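Local coordinates for endo-beta-1,4-glucanase (cellulase B) (PDB 4V2X), which hydrolyses beta-1,4-glucan chains as a tri-modular family 5 endoglucanase, its catalytic barrel followed by an immunoglobulin-like module and a family 46 carbohydrate-binding module, at residues S383-F395 with D406-L418. Residues are numbered along the deposited sequence; the frame is centred on the assembly and turned at random. Where two conformers were deposited one is given.
Sequences SWEGRSSVAESNF and DATVSLQLHGNEL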
ATOM      1  N   SER A 383     -33.406 -19.847  -8.731  1.00 12.63           N
ATOM      2  CA  SER A 383     -32.028 -19.568  -9.093  1.00 12.61           C
ATOM      3  C   SER A 383     -31.028 -20.141  -8.096  1.00 12.51           C
ATOM      4  O   SER A 383     -29.889 -20.426  -8.472  1.00 13.87           O
ATOM      5  CB  SER A 383     -31.824 -18.059  -9.276  1.00 12.13           C
ATOM      6  OG  SER A 383     -32.659 -17.569 -10.319  1.00 12.10           O
ATOM      7  N   TRP A 384     -31.439 -20.335  -6.843  1.00 13.51           N
ATOM      8  CA  TRP A 384     -30.571 -20.995  -5.870  1.00 14.62           C
ATOM      9  C   TRP A 384     -30.204 -22.408  -6.314  1.00 15.72           C
ATOM     10  O   TRP A 384     -29.143 -22.913  -5.962  1.00 17.87           O
ATOM     11  CB  TRP A 384     -31.218 -21.083  -4.482  1.00 14.71           C
ATOM     12  CG  TRP A 384     -31.657 -19.797  -3.891  1.00 13.93           C
ATOM     13  CD1 TRP A 384     -31.238 -18.538  -4.220  1.00 14.00           C
ATOM     14  CD2 TRP A 384     -32.601 -19.645  -2.835  1.00 15.12           C
ATOM     15  NE1 TRP A 384     -31.888 -17.609  -3.449  1.00 14.25           N
ATOM     16  CE2 TRP A 384     -32.728 -18.265  -2.585  1.00 15.33           C
ATOM     17  CE3 TRP A 384     -33.358 -20.546  -2.076  1.00 16.12           C
ATOM     18  CZ2 TRP A 384     -33.583 -17.761  -1.601  1.00 15.62           C
ATOM     19  CZ3 TRP A 384     -34.207 -20.044  -1.103  1.00 16.32           C
ATOM     20  CH2 TRP A 384     -34.308 -18.665  -0.875  1.00 16.21           C
ATOM     21  N   GLU A 385     -31.093 -23.038  -7.075  1.00 16.65           N
ATOM     22  CA  GLU A 385     -30.908 -24.408  -7.532  1.00 18.11           C
ATOM     23  C   GLU A 385     -30.410 -24.519  -8.972  1.00 16.60           C
ATOM     24  O   GLU A 385     -29.730 -25.474  -9.314  1.00 18.03           O
ATOM     25  CB  GLU A 385     -32.226 -25.174  -7.402  1.00 21.15           C
ATOM     26  CG  GLU A 385     -32.833 -25.140  -6.007  1.00 26.08           C
ATOM     27  CD  GLU A 385     -31.876 -25.601  -4.926  1.00 31.92           C
ATOM     28  OE1 GLU A 385     -31.040 -26.490  -5.200  1.00 39.63           O
ATOM     29  OE2 GLU A 385     -31.964 -25.079  -3.796  1.00 39.76           O
ATOM     30  N   GLY A 386     -30.770 -23.573  -9.831  1.00 15.72           N
ATOM     31  CA  GLY A 386     -30.395 -23.693 -11.233  1.00 14.71           C
ATOM     32  C   GLY A 386     -31.094 -22.660 -12.082  1.00 14.26           C
ATOM     33  O   GLY A 386     -31.827 -21.823 -11.565  1.00 13.40           O
ATOM     34  N   ARG A 387     -30.868 -22.721 -13.385  1.00 14.00           N
ATOM     35  CA  ARG A 387     -31.346 -21.675 -14.276  1.00 13.52           C
ATOM     36  C   ARG A 387     -32.815 -21.828 -14.609  1.00 13.39           C
ATOM     37  O   ARG A 387     -33.346 -22.939 -14.680  1.00 13.53           O
ATOM     38  CB  ARG A 387     -30.537 -21.638 -15.567  1.00 14.06           C
ATOM     39  CG  ARG A 387     -29.055 -21.372 -15.337  1.00 14.48           C
ATOM     40  CD  ARG A 387     -28.436 -20.658 -16.527  1.00 15.04           C
ATOM     41  NE  ARG A 387     -28.889 -19.272 -16.645  1.00 14.21           N
ATOM     42  CZ  ARG A 387     -28.389 -18.382 -17.500  1.00 15.46           C
ATOM     43  NH1 ARG A 387     -27.414 -18.716 -18.346  1.00 16.56           N
ATOM     44  NH2 ARG A 387     -28.862 -17.144 -17.520  1.00 14.71           N
ATOM     45  N   SER A 388     -33.461 -20.689 -14.808  1.00 12.25           N
ATOM     46  CA  SER A 388     -34.835 -20.647 -15.282  1.00 12.20           C
ATOM     47  C   SER A 388     -34.867 -20.108 -16.706  1.00 12.47           C
ATOM     48  O   SER A 388     -34.065 -19.241 -17.096  1.00 12.60           O
ATOM     49  CB  SER A 388     -35.695 -19.770 -14.381  1.00 12.59           C
ATOM     50  OG  SER A 388     -35.803 -20.301 -13.071  1.00 12.18           O
ATOM     51  N   SER A 389     -35.818 -20.607 -17.477  1.00 11.74           N
ATOM     52  CA  SER A 389     -36.034 -20.140 -18.828  1.00 11.83           C
ATOM     53  C   SER A 389     -36.756 -18.811 -18.744  1.00 11.73           C
ATOM     54  O   SER A 389     -37.629 -18.619 -17.888  1.00 12.79           O
ATOM     55  CB  SER A 389     -36.882 -21.144 -19.597  1.00 12.08           C
ATOM     56  OG  SER A 389     -36.255 -22.417 -19.570  1.00 12.42           O
ATOM     57  N   VAL A 390     -36.382 -17.895 -19.625  1.00 11.67           N
ATOM     58  CA  VAL A 390     -36.970 -16.560 -19.645  1.00 12.00           C
ATOM     59  C   VAL A 390     -37.361 -16.226 -21.076  1.00 12.02           C
ATOM     60  O   VAL A 390     -37.215 -17.058 -21.973  1.00 12.99           O
ATOM     61  CB  VAL A 390     -35.997 -15.515 -19.057  1.00 12.11           C
ATOM     62  CG1 VAL A 390     -35.673 -15.858 -17.611  1.00 12.72           C
ATOM     63  CG2 VAL A 390     -34.710 -15.427 -19.867  1.00 12.24           C
ATOM     64  N   ALA A 391     -37.864 -15.020 -21.299  1.00 11.95           N
ATOM     65  CA  ALA A 391     -38.300 -14.626 -22.633  1.00 11.95           C
ATOM     66  C   ALA A 391     -37.995 -13.161 -22.896  1.00 12.55           C
ATOM     67  O   ALA A 391     -37.642 -12.414 -21.979  1.00 13.08           O
ATOM     68  CB  ALA A 391     -39.790 -14.906 -22.802  1.00 12.24           C
ATOM     69  N   GLU A 392     -38.120 -12.768 -24.159  1.00 13.18           N
ATOM     70  CA  GLU A 392     -37.862 -11.391 -24.569  1.00 14.08           C
ATOM     71  C   GLU A 392     -38.634 -10.380 -23.723  1.00 13.51           C
ATOM     72  O   GLU A 392     -38.136  -9.288 -23.446  1.00 13.80           O
ATOM     73  CB  GLU A 392     -38.169 -11.196 -26.059  1.00 15.79           C
ATOM     74  CG  GLU A 392     -39.617 -11.416 -26.448  1.00 18.06           C
ATOM     75  CD  GLU A 392     -39.865 -11.159 -27.920  1.00 19.93           C
ATOM     76  OE1 GLU A 392     -39.585 -12.061 -28.734  1.00 21.28           O
ATOM     77  OE2 GLU A 392     -40.341 -10.057 -28.259  1.00 23.13           O
ATOM     78  N   SER A 393     -39.850 -10.751 -23.325  1.00 12.40           N
ATOM     79  CA  SER A 393     -40.687  -9.915 -22.471  0.50 11.85           C
ATOM     80  C   SER A 393     -41.592 -10.786 -21.608  1.00 11.81           C
ATOM     81  O   SER A 393     -41.796 -11.959 -21.903  1.00 12.38           O
ATOM     82  CB  SER A 393     -41.561  -8.975 -23.316  0.50 11.69           C
ATOM     83  OG  SER A 393     -40.786  -8.121 -24.145  0.50 10.84           O
ATOM     84  N   ASN A 394     -42.162 -10.187 -20.571  1.00 11.37           N
ATOM     85  CA  ASN A 394     -43.207 -10.833 -19.774  1.00 11.51           C
ATOM     86  C   ASN A 394     -44.595 -10.310 -20.147  1.00 11.76           C
ATOM     87  O   ASN A 394     -45.482 -10.212 -19.305  1.00 11.62           O
ATOM     88  CB  ASN A 394     -42.948 -10.641 -18.282  1.00 11.79           C
ATOM     89  CG  ASN A 394     -43.179  -9.220 -17.831  1.00 12.71           C
ATOM     90  OD1 ASN A 394     -42.859  -8.276 -18.545  1.00 12.88           O
ATOM     91  ND2 ASN A 394     -43.759  -9.061 -16.643  1.00 13.52           N
ATOM     92  N   PHE A 395     -44.789  -9.985 -21.420  1.00 12.44           N
ATOM     93  CA  PHE A 395     -46.073  -9.448 -21.857  1.00 12.55           C
ATOM     94  C   PHE A 395     -46.321  -9.747 -23.314  1.00 12.41           C
ATOM     95  O   PHE A 395     -45.387  -9.985 -24.073  1.00 13.01           O
ATOM     96  CB  PHE A 395     -46.162  -7.932 -21.612  1.00 13.58           C
ATOM     97  CG  PHE A 395     -45.016  -7.138 -22.197  1.00 13.48           C
ATOM     98  CD1 PHE A 395     -44.932  -6.900 -23.561  1.00 13.83           C
ATOM     99  CD2 PHE A 395     -44.025  -6.622 -21.376  1.00 14.29           C
ATOM    100  CE1 PHE A 395     -43.878  -6.185 -24.095  1.00 14.23           C
ATOM    101  CE2 PHE A 395     -42.969  -5.886 -21.908  1.00 14.65           C
ATOM    102  CZ  PHE A 395     -42.892  -5.673 -23.271  1.00 14.76           C
ATOM    103  N   ASP A 406     -51.587 -14.493 -34.198  1.00 21.28           N
ATOM    104  CA  ASP A 406     -50.655 -15.310 -33.427  1.00 21.96           C
ATOM    105  C   ASP A 406     -49.557 -14.408 -32.880  1.00 22.08           C
ATOM    106  O   ASP A 406     -49.090 -13.496 -33.571  1.00 24.01           O
ATOM    107  CB  ASP A 406     -50.024 -16.404 -34.289  1.00 23.30           C
ATOM    108  CG  ASP A 406     -51.036 -17.400 -34.827  1.00 24.63           C
ATOM    109  OD1 ASP A 406     -52.207 -17.399 -34.395  1.00 24.08           O
ATOM    110  OD2 ASP A 406     -50.643 -18.202 -35.699  1.00 28.46           O
ATOM    111  N   ALA A 407     -49.178 -14.639 -31.625  1.00 19.99           N
ATOM    112  CA  ALA A 407     -48.071 -13.936 -31.010  1.00 19.21           C
ATOM    113  C   ALA A 407     -46.885 -14.877 -30.953  1.00 18.98           C
ATOM    114  O   ALA A 407     -46.992 -15.981 -30.414  1.00 19.12           O
ATOM    115  CB  ALA A 407     -48.445 -13.489 -29.607  1.00 19.43           C
ATOM    116  N   THR A 408     -45.764 -14.449 -31.517  1.00 18.30           N
ATOM    117  CA  THR A 408     -44.533 -15.226 -31.449  1.00 19.98           C
ATOM    118  C   THR A 408     -43.511 -14.468 -30.611  1.00 19.75           C
ATOM    119  O   THR A 408     -43.235 -13.293 -30.862  1.00 21.91           O
ATOM    120  CB  THR A 408     -43.975 -15.550 -32.846  1.00 21.89           C
ATOM    121  OG1 THR A 408     -44.927 -16.353 -33.554  1.00 22.57           O
ATOM    122  CG2 THR A 408     -42.665 -16.320 -32.737  1.00 22.21           C
ATOM    123  N   VAL A 409     -42.967 -15.148 -29.608  1.00 18.98           N
ATOM    124  CA  VAL A 409     -41.988 -14.558 -28.705  1.00 18.70           C
ATOM    125  C   VAL A 409     -40.764 -15.463 -28.618  1.00 18.41           C
ATOM    126  O   VAL A 409     -40.877 -16.690 -28.724  1.00 19.06           O
ATOM    127  CB  VAL A 409     -42.566 -14.322 -27.286  1.00 19.20           C
ATOM    128  CG1 VAL A 409     -43.596 -13.198 -27.307  1.00 20.56           C
ATOM    129  CG2 VAL A 409     -43.188 -15.587 -26.707  1.00 20.02           C
ATOM    130  N   SER A 410     -39.603 -14.845 -28.434  1.00 16.79           N
ATOM    131  CA  SER A 410     -38.349 -15.569 -28.268  1.00 17.16           C
ATOM    132  C   SER A 410     -38.147 -15.928 -26.806  1.00 16.43           C
ATOM    133  O   SER A 410     -38.240 -15.065 -25.938  1.00 14.71           O
ATOM    134  CB  SER A 410     -37.171 -14.728 -28.754  1.00 19.16           C
ATOM    135  OG  SER A 410     -37.200 -14.610 -30.167  1.00 23.14           O
ATOM    136  N   LEU A 411     -37.877 -17.208 -26.560  1.00 15.97           N
ATOM    137  CA  LEU A 411     -37.514 -17.703 -25.256  1.00 16.63           C
ATOM    138  C   LEU A 411     -36.009 -17.842 -25.182  1.00 16.38           C
ATOM    139  O   LEU A 411     -35.338 -18.026 -26.193  1.00 16.92           O
ATOM    140  CB  LEU A 411     -38.119 -19.092 -25.016  1.00 16.26           C
ATOM    141  CG  LEU A 411     -39.630 -19.269 -25.142  1.00 17.03           C
ATOM    142  CD1 LEU A 411     -39.993 -20.718 -24.837  1.00 16.67           C
ATOM    143  CD2 LEU A 411     -40.381 -18.305 -24.232  1.00 17.23           C
ATOM    144  N   GLN A 412     -35.482 -17.735 -23.972  1.00 15.40           N
ATOM    145  CA  GLN A 412     -34.110 -18.114 -23.693  0.50 15.67           C
ATOM    146  C   GLN A 412     -34.205 -19.311 -22.749  1.00 15.60           C
ATOM    147  O   GLN A 412     -34.431 -19.149 -21.545  1.00 14.84           O
ATOM    148  CB  GLN A 412     -33.344 -16.941 -23.082  0.50 16.39           C
ATOM    149  CG  GLN A 412     -33.087 -15.791 -24.056  0.50 17.13           C
ATOM    150  CD  GLN A 412     -34.289 -14.887 -24.278  0.50 17.26           C
ATOM    151  OE1 GLN A 412     -34.907 -14.402 -23.327  0.50 17.20           O
ATOM    152  NE2 GLN A 412     -34.616 -14.635 -25.545  0.50 18.05           N
ATOM    153  N   LEU A 413     -34.068 -20.511 -23.308  1.00 15.60           N
ATOM    154  CA  LEU A 413     -34.352 -21.735 -22.564  1.00 15.54           C
ATOM    155  C   LEU A 413     -33.359 -22.028 -21.443  1.00 15.09           C
ATOM    156  O   LEU A 413     -33.726 -22.666 -20.450  1.00 14.86           O
ATOM    157  CB  LEU A 413     -34.468 -22.933 -23.518  1.00 16.16           C
ATOM    158  CG  LEU A 413     -35.728 -22.926 -24.393  1.00 17.00           C
ATOM    159  CD1 LEU A 413     -35.654 -24.020 -25.447  1.00 18.42           C
ATOM    160  CD2 LEU A 413     -36.994 -23.063 -23.554  1.00 16.56           C
ATOM    161  N   HIS A 414     -32.118 -21.562 -21.583  1.00 15.60           N
ATOM    162  CA  HIS A 414     -31.105 -21.731 -20.536  1.00 16.47           C
ATOM    163  C   HIS A 414     -30.950 -23.204 -20.145  1.00 17.13           C
ATOM    164  O   HIS A 414     -30.768 -23.536 -18.969  1.00 17.85           O
ATOM    165  CB  HIS A 414     -31.437 -20.879 -19.293  1.00 15.79           C
ATOM    166  CG  HIS A 414     -31.303 -19.404 -19.505  1.00 16.05           C
ATOM    167  ND1 HIS A 414     -32.035 -18.480 -18.791  1.00 15.33           N
ATOM    168  CD2 HIS A 414     -30.517 -18.691 -20.347  1.00 16.66           C
ATOM    169  CE1 HIS A 414     -31.709 -17.262 -19.186  1.00 15.71           C
ATOM    170  NE2 HIS A 414     -30.794 -17.364 -20.133  1.00 16.21           N
ATOM    171  N   GLY A 415     -31.041 -24.089 -21.134  1.00 17.22           N
ATOM    172  CA  GLY A 415     -30.844 -25.525 -20.907  1.00 17.97           C
ATOM    173  C   GLY A 415     -32.069 -26.317 -20.491  1.00 17.52           C
ATOM    174  O   GLY A 415     -31.978 -27.530 -20.279  1.00 16.73           O
ATOM    175  N   ASN A 416     -33.221 -25.656 -20.381  1.00 15.81           N
ATOM    176  CA  ASN A 416     -34.458 -26.328 -20.009  1.00 16.01           C
ATOM    177  C   ASN A 416     -35.306 -26.649 -21.220  1.00 16.59           C
ATOM    178  O   ASN A 416     -34.997 -26.229 -22.336  1.00 18.84           O
ATOM    179  CB  ASN A 416     -35.264 -25.468 -19.046  1.00 14.98           C
ATOM    180  CG  ASN A 416     -34.466 -25.062 -17.827  1.00 14.57           C
ATOM    181  OD1 ASN A 416     -33.634 -25.826 -17.326  1.00 14.17           O
ATOM    182  ND2 ASN A 416     -34.712 -23.851 -17.341  1.00 13.13           N
ATOM    183  N   GLU A 417     -36.374 -27.401 -20.990  1.00 17.19           N
ATOM    184  CA  GLU A 417     -37.334 -27.727 -22.030  1.00 19.13           C
ATOM    185  C   GLU A 417     -38.705 -27.192 -21.621  1.00 17.51           C
ATOM    186  O   GLU A 417     -39.068 -27.215 -20.444  1.00 15.55           O
ATOM    187  CB  GLU A 417     -37.411 -29.242 -22.242  1.00 21.83           C
ATOM    188  CG  GLU A 417     -36.065 -29.922 -22.495  1.00 25.97           C
ATOM    189  CD  GLU A 417     -35.440 -29.579 -23.839  1.00 31.14           C
ATOM    190  OE1 GLU A 417     -36.117 -28.968 -24.698  1.00 35.23           O
ATOM    191  OE2 GLU A 417     -34.257 -29.936 -24.046  1.00 36.64           O
ATOM    192  N   LEU A 418     -39.455 -26.702 -22.601  1.00 17.73           N
ATOM    193  CA  LEU A 418     -40.843 -26.295 -22.384  1.00 18.16           C
ATOM    194  C   LEU A 418     -41.693 -27.550 -22.189  1.00 18.50           C
ATOM    195  O   LEU A 418     -41.675 -28.438 -23.034  1.00 21.29           O
ATOM    196  CB  LEU A 418     -41.351 -25.504 -23.591  1.00 18.97           C
ATOM    197  CG  LEU A 418     -42.786 -24.977 -23.509  1.00 18.94           C
ATOM    198  CD1 LEU A 418     -42.854 -23.773 -22.584  1.00 18.92           C
ATOM    199  CD2 LEU A 418     -43.295 -24.620 -24.898  1.00 20.83           C
TER
HETATM  200  O   HOH W   1     -32.286 -25.360 -14.858  1.00 26.56           O
HETATM  201  O   HOH W   2     -40.267 -11.885 -31.273  1.00 39.49           O
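Where the chain leaves the last helix of the catalytic barrel, it enters the immunoglobulin-like module as a short edge strand: V390 pairs antiparallel with Q412, and A391 with L411. V390 and Q412 exchange both backbone hydrogen bonds, and just past the strand E392 N adds one more backbone bond, to S410 O. The carboxylate of E392 then reaches back to strand 407-412, where OE1 accepts from S410 N at 2.8 Å on its anti side. CG of E392 sits between backbone N and carbonyl carbon (chi1 63°), and the extended chain beyond it runs alongside S410. On the face shared by A391 and L411, A391 CB touches L411 CD2 at 3.7 Å, and W473 and F475 of strand 473-480 pack against the alanine.

Before the strand, the grip passes to the type I' turn from L413 to N416. H414 ND1 donates almost straight to S388 O (2.8 Å), with the acceptor near the ring plane. Over one face of that imidazole lies the R387 guanidinium, stacked with planes 14° apart and centres 3.6 Å apart; its NH2 also forms a salt bridge with E342 of the barrel helix 334-350. V390 CG2 reaches H414 CE1 obliquely. The N416 amide spans R387 O and S389 OG through ND2, each at 3.1 Å, and a water links R387 O to N416 OD1. S389 OG in turn donates to L413 O, whose opposite face takes N416 N, so the turn is held from within and from the linker. This is an edge-strand pairing of an immunoglobulin-like beta-sandwich, flanked by a type I' turn that packs on the linker from the TIM barrel.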